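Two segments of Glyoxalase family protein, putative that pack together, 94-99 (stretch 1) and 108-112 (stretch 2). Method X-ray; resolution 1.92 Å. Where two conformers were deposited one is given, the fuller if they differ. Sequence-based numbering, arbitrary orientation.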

# COMPACT_ATOMS: atom_id res chain seq x y z
N GLY A 94 4.58 -23.76 -6.80
CA GLY A 94 3.16 -23.91 -7.17
C GLY A 94 2.31 -22.65 -7.10
O GLY A 94 1.08 -22.73 -7.16
N ILE A 95 2.95 -21.49 -6.95
CA ILE A 95 2.23 -20.21 -6.95
C ILE A 95 1.87 -19.78 -8.36
O ILE A 95 2.72 -19.77 -9.26
CB ILE A 95 3.06 -19.10 -6.24
CG1 ILE A 95 3.38 -19.52 -4.80
CG2 ILE A 95 2.31 -17.77 -6.28
CD1 ILE A 95 2.10 -19.79 -3.96
N GLU A 96 0.61 -19.41 -8.57
CA GLU A 96 0.16 -18.92 -9.88
C GLU A 96 0.56 -17.45 -10.09
O GLU A 96 0.26 -16.59 -9.25
CB GLU A 96 -1.35 -19.11 -10.03
CG GLU A 96 -1.83 -20.58 -10.05
CD GLU A 96 -1.74 -21.27 -11.43
OE1 GLU A 96 -1.34 -20.63 -12.44
OE2 GLU A 96 -2.09 -22.47 -11.50
N VAL A 97 1.22 -17.16 -11.21
CA VAL A 97 1.61 -15.78 -11.53
C VAL A 97 0.91 -15.23 -12.78
O VAL A 97 0.66 -15.96 -13.76
CB VAL A 97 3.14 -15.54 -11.61
CG1 VAL A 97 3.87 -16.31 -10.52
CG2 VAL A 97 3.67 -15.88 -12.99
N ILE A 98 0.55 -13.96 -12.72
CA ILE A 98 -0.12 -13.32 -13.83
C ILE A 98 0.76 -12.18 -14.28
O ILE A 98 0.85 -11.14 -13.62
CB ILE A 98 -1.53 -12.79 -13.45
CG1 ILE A 98 -2.44 -13.94 -13.00
CG2 ILE A 98 -2.16 -12.01 -14.66
CD1 ILE A 98 -3.75 -13.48 -12.49
N ASP A 99 1.40 -12.37 -15.44
CA ASP A 99 2.35 -11.39 -15.99
C ASP A 99 1.58 -10.15 -16.45
O ASP A 99 0.37 -10.22 -16.72
CB ASP A 99 3.13 -12.01 -17.15
CG ASP A 99 4.16 -13.03 -16.68
OD1 ASP A 99 4.97 -12.76 -15.76
OD2 ASP A 99 4.16 -14.14 -17.25
N ARG A 108 6.88 -6.95 -14.53
CA ARG A 108 6.04 -7.08 -13.34
C ARG A 108 5.00 -8.16 -13.49
O ARG A 108 4.65 -8.58 -14.60
CB ARG A 108 5.38 -5.75 -13.05
CG ARG A 108 4.33 -5.37 -14.05
CD ARG A 108 3.79 -4.04 -13.69
NE ARG A 108 2.87 -3.64 -14.76
CZ ARG A 108 1.99 -2.64 -14.70
NH1 ARG A 108 1.89 -1.88 -13.60
NH2 ARG A 108 1.23 -2.39 -15.75
N PHE A 109 4.48 -8.60 -12.37
CA PHE A 109 3.47 -9.65 -12.37
C PHE A 109 2.69 -9.61 -11.06
O PHE A 109 3.17 -9.03 -10.04
CB PHE A 109 4.11 -11.03 -12.60
CG PHE A 109 5.01 -11.51 -11.48
CD1 PHE A 109 4.49 -12.22 -10.40
CD2 PHE A 109 6.38 -11.27 -11.51
CE1 PHE A 109 5.31 -12.69 -9.40
CE2 PHE A 109 7.23 -11.72 -10.49
CZ PHE A 109 6.70 -12.41 -9.43
N TYR A 110 1.51 -10.25 -11.07
CA TYR A 110 0.65 -10.27 -9.89
C TYR A 110 0.56 -11.69 -9.40
O TYR A 110 0.65 -12.63 -10.18
CB TYR A 110 -0.76 -9.81 -10.23
CG TYR A 110 -0.82 -8.54 -11.01
CD1 TYR A 110 -0.37 -7.35 -10.45
CD2 TYR A 110 -1.40 -8.50 -12.28
CE1 TYR A 110 -0.43 -6.15 -11.14
CE2 TYR A 110 -1.48 -7.27 -12.99
CZ TYR A 110 -0.97 -6.13 -12.42
OH TYR A 110 -1.03 -4.89 -13.05
N VAL A 111 0.35 -11.82 -8.11
CA VAL A 111 -0.05 -13.07 -7.50
C VAL A 111 -1.21 -12.73 -6.55
O VAL A 111 -1.43 -11.56 -6.22
CB VAL A 111 1.11 -13.74 -6.73
CG1 VAL A 111 2.33 -13.83 -7.59
CG2 VAL A 111 1.45 -12.95 -5.47
N SER A 112 -1.94 -13.74 -6.13
CA SER A 112 -2.91 -13.62 -5.05
C SER A 112 -2.33 -14.26 -3.78
O SER A 112 -1.74 -15.35 -3.83
CB SER A 112 -4.23 -14.33 -5.40
OG SER A 112 -4.85 -13.68 -6.51
O HOH W 1 -1.58 -16.17 -7.44

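What holds the apolar centre together? Val97 meets two side chains of the neighbouring stretch: its CB comes 3.8 Å from CD1 of the Phe109 ring, and its CG1 lies 4.1 Å from CG1 of Val111. Ile95 extends the cluster, its CG2 sitting 4.2 Å from the same Val111 methyl, CG1. These contacts are dispersive, and they bring hydrocarbon surfaces together out of water.

How do the backbones pair beside this cluster? Ile98 and Tyr110 form an antiparallel hydrogen-bonded pair. Ile98 N donates to Tyr110 O at 2.9 Å, and Tyr110 N donates to Ile98 O at 2.8 Å, both nearly straight at 164°. Tyr110 O also receives a CA-H...O contact from Val97 CA at 3.6 Å.

Where do the side chains of the paired residues go? Ile98 and Tyr110 share one face of the sheet, where Ile98 CG2 approaches Tyr110 CD2 at 4.3 Å. Asp99 and Phe109 form the next, non-hydrogen-bonded pair, and their side chains point to the other face.

What happens at the polar edge? Asp99 OD1 lies 3.7 Å from Phe109 CB, but its hydrogen bond is made elsewhere in the structure. Beyond Val111, a water bridges the two stretches, donating to Glu96 O at 2.6 Å and accepting from Ser112 N at 2.8 Å, so it links backbone groups that do not bond directly.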